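Local structure of fiber protein (Human adenovirus 14, 3F0Y) at residues T16-Q29 with S94-M107. The protein forms the trimeric knob at the tip of the viral fibre, which probably attaches the virus to a receptor on the host cell. Sequence-based numbering, arbitrary orientation.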
ATOM      1  N   THR A  16       1.056 -15.556   8.567  1.00 22.88           N
ATOM      2  CA  THR A  16       0.805 -14.363   9.367  1.00 22.65           C
ATOM      3  C   THR A  16       1.489 -14.485  10.725  1.00 22.36           C
ATOM      4  O   THR A  16       1.434 -15.534  11.361  1.00 22.16           O
ATOM      5  CB  THR A  16      -0.705 -14.160   9.597  1.00 22.50           C
ATOM      6  OG1 THR A  16      -1.338 -13.838   8.354  1.00 22.56           O
ATOM      7  CG2 THR A  16      -0.964 -13.039  10.597  1.00 22.67           C
ATOM      8  N   LEU A  17       2.149 -13.409  11.143  1.00 22.05           N
ATOM      9  CA  LEU A  17       2.666 -13.270  12.497  1.00 21.95           C
ATOM     10  C   LEU A  17       2.076 -11.975  13.034  1.00 21.72           C
ATOM     11  O   LEU A  17       2.364 -10.903  12.504  1.00 21.66           O
ATOM     12  CB  LEU A  17       4.195 -13.203  12.479  1.00 21.89           C
ATOM     13  CG  LEU A  17       4.916 -13.170  13.826  1.00 22.09           C
ATOM     14  CD1 LEU A  17       4.602 -14.416  14.642  1.00 22.39           C
ATOM     15  CD2 LEU A  17       6.419 -13.026  13.617  1.00 22.13           C
ATOM     16  N   TRP A  18       1.235 -12.067  14.061  1.00 21.42           N
ATOM     17  CA  TRP A  18       0.482 -10.895  14.508  1.00 21.37           C
ATOM     18  C   TRP A  18       0.191 -10.860  16.008  1.00 21.35           C
ATOM     19  O   TRP A  18       0.526 -11.789  16.742  1.00 21.28           O
ATOM     20  CB  TRP A  18      -0.810 -10.756  13.680  1.00 20.95           C
ATOM     21  CG  TRP A  18      -1.920 -11.720  14.002  1.00 20.71           C
ATOM     22  CD1 TRP A  18      -1.834 -12.879  14.717  1.00 20.47           C
ATOM     23  CD2 TRP A  18      -3.287 -11.610  13.584  1.00 20.39           C
ATOM     24  NE1 TRP A  18      -3.062 -13.485  14.789  1.00 20.31           N
ATOM     25  CE2 TRP A  18      -3.973 -12.732  14.095  1.00 20.41           C
ATOM     26  CE3 TRP A  18      -3.998 -10.668  12.832  1.00 20.33           C
ATOM     27  CZ2 TRP A  18      -5.336 -12.940  13.876  1.00 20.36           C
ATOM     28  CZ3 TRP A  18      -5.353 -10.873  12.615  1.00 20.50           C
ATOM     29  CH2 TRP A  18      -6.008 -12.003  13.137  1.00 20.49           C
ATOM     30  N   THR A  19      -0.429  -9.764  16.439  1.00 21.48           N
ATOM     31  CA  THR A  19      -0.800  -9.545  17.835  1.00 21.67           C
ATOM     32  C   THR A  19      -2.194 -10.076  18.160  1.00 21.97           C
ATOM     33  O   THR A  19      -2.586 -10.125  19.327  1.00 22.02           O
ATOM     34  CB  THR A  19      -0.829  -8.039  18.144  1.00 21.64           C
ATOM     35  OG1 THR A  19      -1.717  -7.391  17.224  1.00 20.98           O
ATOM     36  CG2 THR A  19       0.559  -7.434  18.023  1.00 21.42           C
ATOM     37  N   GLY A  20      -2.945 -10.449  17.125  1.00 22.17           N
ATOM     38  CA  GLY A  20      -4.362 -10.762  17.263  1.00 22.38           C
ATOM     39  C   GLY A  20      -5.180  -9.492  17.125  1.00 22.63           C
ATOM     40  O   GLY A  20      -4.634  -8.385  17.171  1.00 22.53           O
ATOM     41  N   VAL A  21      -6.488  -9.652  16.955  1.00 22.98           N
ATOM     42  CA  VAL A  21      -7.393  -8.520  16.773  1.00 23.31           C
ATOM     43  C   VAL A  21      -7.919  -8.024  18.119  1.00 23.70           C
ATOM     44  O   VAL A  21      -8.440  -8.808  18.912  1.00 23.80           O
ATOM     45  CB  VAL A  21      -8.589  -8.900  15.878  1.00 23.29           C
ATOM     46  CG1 VAL A  21      -9.504  -7.705  15.668  1.00 23.14           C
ATOM     47  CG2 VAL A  21      -8.102  -9.441  14.543  1.00 23.19           C
ATOM     48  N   ASN A  22      -7.772  -6.722  18.362  1.00 24.12           N
ATOM     49  CA  ASN A  22      -8.294  -6.062  19.560  1.00 24.30           C
ATOM     50  C   ASN A  22      -8.131  -6.896  20.835  1.00 24.56           C
ATOM     51  O   ASN A  22      -9.113  -7.430  21.364  1.00 24.69           O
ATOM     52  CB  ASN A  22      -9.765  -5.677  19.351  1.00 24.35           C
ATOM     53  CG  ASN A  22     -10.291  -4.748  20.436  1.00 24.49           C
ATOM     54  OD1 ASN A  22      -9.622  -3.793  20.834  1.00 25.11           O
ATOM     55  ND2 ASN A  22     -11.503  -5.023  20.913  1.00 24.77           N
ATOM     56  N   PRO A  23      -6.886  -7.020  21.328  1.00 24.79           N
ATOM     57  CA  PRO A  23      -6.656  -7.746  22.579  1.00 24.90           C
ATOM     58  C   PRO A  23      -7.480  -7.165  23.726  1.00 25.05           C
ATOM     59  O   PRO A  23      -7.752  -5.964  23.743  1.00 25.11           O
ATOM     60  CB  PRO A  23      -5.158  -7.549  22.837  1.00 24.89           C
ATOM     61  CG  PRO A  23      -4.572  -7.214  21.516  1.00 24.93           C
ATOM     62  CD  PRO A  23      -5.635  -6.497  20.750  1.00 24.78           C
ATOM     63  N   THR A  24      -7.880  -8.015  24.666  1.00 25.24           N
ATOM     64  CA  THR A  24      -8.695  -7.584  25.803  1.00 25.31           C
ATOM     65  C   THR A  24      -7.988  -6.497  26.609  1.00 25.28           C
ATOM     66  O   THR A  24      -8.575  -5.457  26.909  1.00 25.41           O
ATOM     67  CB  THR A  24      -9.032  -8.769  26.730  1.00 25.38           C
ATOM     68  OG1 THR A  24      -9.759  -9.758  25.994  1.00 26.19           O
ATOM     69  CG2 THR A  24      -9.869  -8.311  27.918  1.00 25.41           C
ATOM     70  N   GLU A  25      -6.723  -6.746  26.940  1.00 25.20           N
ATOM     71  CA  GLU A  25      -5.923  -5.812  27.723  1.00 25.11           C
ATOM     72  C   GLU A  25      -4.842  -5.163  26.870  1.00 24.94           C
ATOM     73  O   GLU A  25      -4.446  -5.700  25.835  1.00 24.99           O
ATOM     74  CB  GLU A  25      -5.268  -6.540  28.901  1.00 25.35           C
ATOM     75  CG  GLU A  25      -6.251  -7.223  29.851  1.00 25.99           C
ATOM     76  CD  GLU A  25      -7.266  -6.265  30.454  1.00 27.10           C
ATOM     77  OE1 GLU A  25      -6.910  -5.098  30.726  1.00 28.07           O
ATOM     78  OE2 GLU A  25      -8.426  -6.683  30.659  1.00 28.44           O
ATOM     79  N   ALA A  26      -4.366  -4.005  27.320  1.00 24.61           N
ATOM     80  CA  ALA A  26      -3.244  -3.327  26.681  1.00 24.26           C
ATOM     81  C   ALA A  26      -2.038  -4.263  26.611  1.00 23.96           C
ATOM     82  O   ALA A  26      -1.678  -4.898  27.605  1.00 23.85           O
ATOM     83  CB  ALA A  26      -2.890  -2.057  27.444  1.00 24.20           C
ATOM     84  N   ASN A  27      -1.433  -4.357  25.428  1.00 23.67           N
ATOM     85  CA  ASN A  27      -0.288  -5.241  25.196  1.00 23.53           C
ATOM     86  C   ASN A  27       1.012  -4.476  24.955  1.00 23.47           C
ATOM     87  O   ASN A  27       2.054  -5.081  24.696  1.00 23.25           O
ATOM     88  CB  ASN A  27      -0.569  -6.174  24.007  1.00 23.38           C
ATOM     89  CG  ASN A  27      -0.705  -5.428  22.681  1.00 23.12           C
ATOM     90  OD1 ASN A  27      -0.614  -4.202  22.629  1.00 22.05           O
ATOM     91  ND2 ASN A  27      -0.931  -6.174  21.605  1.00 23.04           N
ATOM     92  N   CYS A  28       0.946  -3.150  25.051  1.00 23.56           N
ATOM     93  CA  CYS A  28       2.049  -2.294  24.641  1.00 23.75           C
ATOM     94  C   CYS A  28       2.239  -1.117  25.596  1.00 23.86           C
ATOM     95  O   CYS A  28       1.269  -0.482  26.011  1.00 23.88           O
ATOM     96  CB  CYS A  28       1.789  -1.782  23.222  1.00 23.70           C
ATOM     97  SG  CYS A  28       3.071  -0.715  22.551  1.00 23.64           S
ATOM     98  N   GLN A  29       3.494  -0.851  25.950  1.00 24.17           N
ATOM     99  CA  GLN A  29       3.858   0.341  26.711  1.00 24.39           C
ATOM    100  C   GLN A  29       4.545   1.326  25.767  1.00 24.48           C
ATOM    101  O   GLN A  29       5.760   1.271  25.562  1.00 24.32           O
ATOM    102  CB  GLN A  29       4.772  -0.017  27.888  1.00 24.35           C
ATOM    103  CG  GLN A  29       5.114   1.174  28.781  1.00 24.47           C
ATOM    104  CD  GLN A  29       5.889   0.783  30.027  1.00 24.84           C
ATOM    105  OE1 GLN A  29       5.788  -0.344  30.514  1.00 25.93           O
ATOM    106  NE2 GLN A  29       6.667   1.722  30.552  1.00 25.54           N
ATOM    107  N   SER A  94       8.519  -2.174  23.119  1.00 23.12           N
ATOM    108  CA  SER A  94       7.281  -1.523  23.528  1.00 23.00           C
ATOM    109  C   SER A  94       6.166  -2.555  23.667  1.00 22.90           C
ATOM    110  O   SER A  94       5.391  -2.518  24.626  1.00 22.83           O
ATOM    111  CB  SER A  94       6.879  -0.458  22.506  1.00 22.94           C
ATOM    112  OG  SER A  94       7.962   0.414  22.239  1.00 22.82           O
ATOM    113  N   LEU A  95       6.097  -3.471  22.703  1.00 22.85           N
ATOM    114  CA  LEU A  95       5.146  -4.578  22.733  1.00 22.80           C
ATOM    115  C   LEU A  95       5.609  -5.609  23.756  1.00 22.73           C
ATOM    116  O   LEU A  95       6.736  -6.098  23.681  1.00 22.43           O
ATOM    117  CB  LEU A  95       5.037  -5.222  21.347  1.00 22.78           C
ATOM    118  CG  LEU A  95       4.058  -6.388  21.171  1.00 22.76           C
ATOM    119  CD1 LEU A  95       2.625  -5.965  21.448  1.00 22.67           C
ATOM    120  CD2 LEU A  95       4.188  -6.962  19.765  1.00 22.81           C
ATOM    121  N   LYS A  96       4.732  -5.935  24.704  1.00 22.83           N
ATOM    122  CA  LYS A  96       5.082  -6.798  25.834  1.00 22.96           C
ATOM    123  C   LYS A  96       4.525  -8.218  25.723  1.00 23.13           C
ATOM    124  O   LYS A  96       4.804  -9.060  26.577  1.00 23.34           O
ATOM    125  CB  LYS A  96       4.605  -6.159  27.142  1.00 22.83           C
ATOM    126  CG  LYS A  96       5.166  -4.762  27.394  1.00 22.61           C
ATOM    127  CD  LYS A  96       6.687  -4.754  27.358  1.00 22.34           C
ATOM    128  CE  LYS A  96       7.260  -3.437  27.829  1.00 22.28           C
ATOM    129  NZ  LYS A  96       8.748  -3.476  27.795  1.00 21.87           N
ATOM    130  N   THR A  97       3.741  -8.474  24.677  1.00 23.34           N
ATOM    131  CA  THR A  97       3.210  -9.802  24.398  1.00 23.31           C
ATOM    132  C   THR A  97       3.821 -10.305  23.090  1.00 23.40           C
ATOM    133  O   THR A  97       3.758  -9.607  22.078  1.00 23.48           O
ATOM    134  CB  THR A  97       1.680  -9.769  24.256  1.00 23.39           C
ATOM    135  OG1 THR A  97       1.101  -9.214  25.444  1.00 23.88           O
ATOM    136  CG2 THR A  97       1.128 -11.172  24.032  1.00 23.35           C
ATOM    137  N   PRO A  98       4.415 -11.515  23.102  1.00 23.31           N
ATOM    138  CA  PRO A  98       4.990 -12.049  21.867  1.00 23.21           C
ATOM    139  C   PRO A  98       3.967 -12.184  20.742  1.00 23.13           C
ATOM    140  O   PRO A  98       2.776 -12.365  21.003  1.00 23.18           O
ATOM    141  CB  PRO A  98       5.497 -13.435  22.280  1.00 23.23           C
ATOM    142  CG  PRO A  98       5.641 -13.381  23.746  1.00 23.33           C
ATOM    143  CD  PRO A  98       4.595 -12.441  24.234  1.00 23.39           C
ATOM    144  N   LEU A  99       4.438 -12.082  19.505  1.00 23.01           N
ATOM    145  CA  LEU A  99       3.597 -12.335  18.344  1.00 22.94           C
ATOM    146  C   LEU A  99       3.477 -13.839  18.134  1.00 22.88           C
ATOM    147  O   LEU A  99       4.361 -14.604  18.528  1.00 22.93           O
ATOM    148  CB  LEU A  99       4.196 -11.695  17.090  1.00 22.91           C
ATOM    149  CG  LEU A  99       4.455 -10.188  17.127  1.00 22.92           C
ATOM    150  CD1 LEU A  99       5.284  -9.770  15.921  1.00 22.86           C
ATOM    151  CD2 LEU A  99       3.145  -9.411  17.183  1.00 22.71           C
ATOM    152  N   ASN A 100       2.378 -14.253  17.518  1.00 22.69           N
ATOM    153  CA  ASN A 100       2.209 -15.635  17.089  1.00 22.69           C
ATOM    154  C   ASN A 100       1.373 -15.666  15.812  1.00 22.64           C
ATOM    155  O   ASN A 100       0.996 -14.617  15.283  1.00 22.51           O
ATOM    156  CB  ASN A 100       1.570 -16.473  18.203  1.00 22.62           C
ATOM    157  CG  ASN A 100       2.025 -17.928  18.178  1.00 22.67           C
ATOM    158  OD1 ASN A 100       1.855 -18.627  17.179  1.00 22.73           O
ATOM    159  ND2 ASN A 100       2.600 -18.388  19.282  1.00 22.40           N
ATOM    160  N   HIS A 101       1.094 -16.866  15.314  1.00 22.56           N
ATOM    161  CA  HIS A 101       0.367 -17.032  14.062  1.00 22.52           C
ATOM    162  C   HIS A 101      -1.124 -16.753  14.199  1.00 22.53           C
ATOM    163  O   HIS A 101      -1.634 -16.557  15.304  1.00 22.64           O
ATOM    164  CB  HIS A 101       0.591 -18.444  13.517  1.00 22.44           C
ATOM    165  CG  HIS A 101       2.000 -18.699  13.087  1.00 22.16           C
ATOM    166  ND1 HIS A 101       2.679 -17.851  12.240  1.00 21.58           N
ATOM    167  CD2 HIS A 101       2.854 -19.708  13.375  1.00 22.12           C
ATOM    168  CE1 HIS A 101       3.894 -18.325  12.029  1.00 22.12           C
ATOM    169  NE2 HIS A 101       4.024 -19.450  12.707  1.00 21.94           N
ATOM    170  N   LYS A 102      -1.810 -16.723  13.060  1.00 22.55           N
ATOM    171  CA  LYS A 102      -3.252 -16.517  13.027  1.00 22.60           C
ATOM    172  C   LYS A 102      -3.983 -17.732  13.588  1.00 22.68           C
ATOM    173  O   LYS A 102      -3.675 -18.870  13.242  1.00 22.54           O
ATOM    174  CB  LYS A 102      -3.728 -16.240  11.596  1.00 22.53           C
ATOM    175  CG  LYS A 102      -5.225 -15.974  11.475  1.00 22.53           C
ATOM    176  CD  LYS A 102      -5.624 -15.641  10.048  1.00 22.47           C
ATOM    177  CE  LYS A 102      -7.125 -15.792   9.830  1.00 22.18           C
ATOM    178  NZ  LYS A 102      -7.925 -14.849  10.657  1.00 21.94           N
ATOM    179  N   SER A 103      -4.941 -17.469  14.469  1.00 22.86           N
ATOM    180  CA  SER A 103      -5.859 -18.487  14.963  1.00 23.09           C
ATOM    181  C   SER A 103      -7.216 -17.820  15.124  1.00 23.17           C
ATOM    182  O   SER A 103      -7.557 -17.323  16.199  1.00 23.30           O
ATOM    183  CB  SER A 103      -5.370 -19.063  16.292  1.00 23.17           C
ATOM    184  OG  SER A 103      -6.295 -20.005  16.803  1.00 23.44           O
ATOM    185  N   GLY A 104      -7.981 -17.793  14.037  1.00 23.34           N
ATOM    186  CA  GLY A 104      -9.186 -16.979  13.977  1.00 23.42           C
ATOM    187  C   GLY A 104      -8.812 -15.509  14.089  1.00 23.55           C
ATOM    188  O   GLY A 104      -7.911 -15.038  13.389  1.00 23.58           O
ATOM    189  N   GLN A 105      -9.482 -14.791  14.987  1.00 23.68           N
ATOM    190  CA  GLN A 105      -9.190 -13.376  15.235  1.00 23.80           C
ATOM    191  C   GLN A 105      -8.129 -13.183  16.320  1.00 24.00           C
ATOM    192  O   GLN A 105      -7.825 -12.049  16.701  1.00 23.92           O
ATOM    193  CB  GLN A 105     -10.473 -12.639  15.636  1.00 23.77           C
ATOM    194  CG  GLN A 105     -11.572 -12.699  14.586  1.00 23.70           C
ATOM    195  CD  GLN A 105     -11.183 -12.004  13.297  1.00 23.55           C
ATOM    196  OE1 GLN A 105     -11.167 -12.617  12.229  1.00 23.53           O
ATOM    197  NE2 GLN A 105     -10.855 -10.724  13.392  1.00 22.89           N
ATOM    198  N   ASN A 106      -7.560 -14.286  16.798  1.00 24.15           N
ATOM    199  CA  ASN A 106      -6.616 -14.270  17.908  1.00 24.37           C
ATOM    200  C   ASN A 106      -5.265 -14.823  17.494  1.00 24.50           C
ATOM    201  O   ASN A 106      -5.093 -15.293  16.368  1.00 24.55           O
ATOM    202  CB  ASN A 106      -7.171 -15.104  19.063  1.00 24.43           C
ATOM    203  CG  ASN A 106      -8.574 -14.693  19.455  1.00 24.69           C
ATOM    204  OD1 ASN A 106      -8.888 -13.505  19.531  1.00 24.99           O
ATOM    205  ND2 ASN A 106      -9.429 -15.679  19.708  1.00 25.35           N
ATOM    206  N   MET A 107      -4.307 -14.764  18.413  1.00 24.73           N
ATOM    207  CA  MET A 107      -3.004 -15.381  18.207  1.00 24.91           C
ATOM    208  C   MET A 107      -3.089 -16.877  18.479  1.00 25.20           C
ATOM    209  O   MET A 107      -3.857 -17.317  19.338  1.00 25.15           O
ATOM    210  CB  MET A 107      -1.968 -14.773  19.150  1.00 24.88           C
ATOM    211  CG  MET A 107      -1.700 -13.305  18.924  1.00 24.76           C
ATOM    212  SD  MET A 107      -0.426 -12.696  20.040  1.00 24.62           S
ATOM    213  CE  MET A 107      -1.327 -12.674  21.588  1.00 24.60           C
TER
HETATM  214  O   HOH W   1       7.899   2.199  24.242  1.00 23.02           O
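Trp18 lays its indole against the type II' beta turn Ser103–Asn106 of the adenovirus fibre knob, where edge strand 16-18 meets the hairpin of strands 102-103 and 106-107. Its NE1 donates to Asn106 O over 3.1 Å, a bent bond (137°) that arrives above the carbonyl plane. Ser103 N reaches the same oxygen from the opposite face, so turn and indole each give it a donor. Set between backbone N and carbonyl carbon (chi1 75°), the ring has Gly20 CA over the centre of one face and Thr16 CG2 and Lys102 CB near the rim of the other. Gly20 suits its site because its backbone angles would jam a CB against Thr19 O. Beside the ring, Trp18 and Asn100 form an antiparallel hydrogen-bonded pair. His101 ND1 points almost straight (170°) at Thr16 O, 2.8 Å away and within the imidazole plane. Leu99 sends CD2 tightly against Thr19 CG2 (3.4 Å) and crosses Leu17 at about a right angle. Further along, Asn27 O accepts from Lys96 N, while its amide, held through OD1 by Leu41 N, lies against Leu95 CD1. Lys102 NZ joins turn to trimer: it salt-bridges Asp207 of the second subunit and donates to Gly104 O, 2.7 Å away.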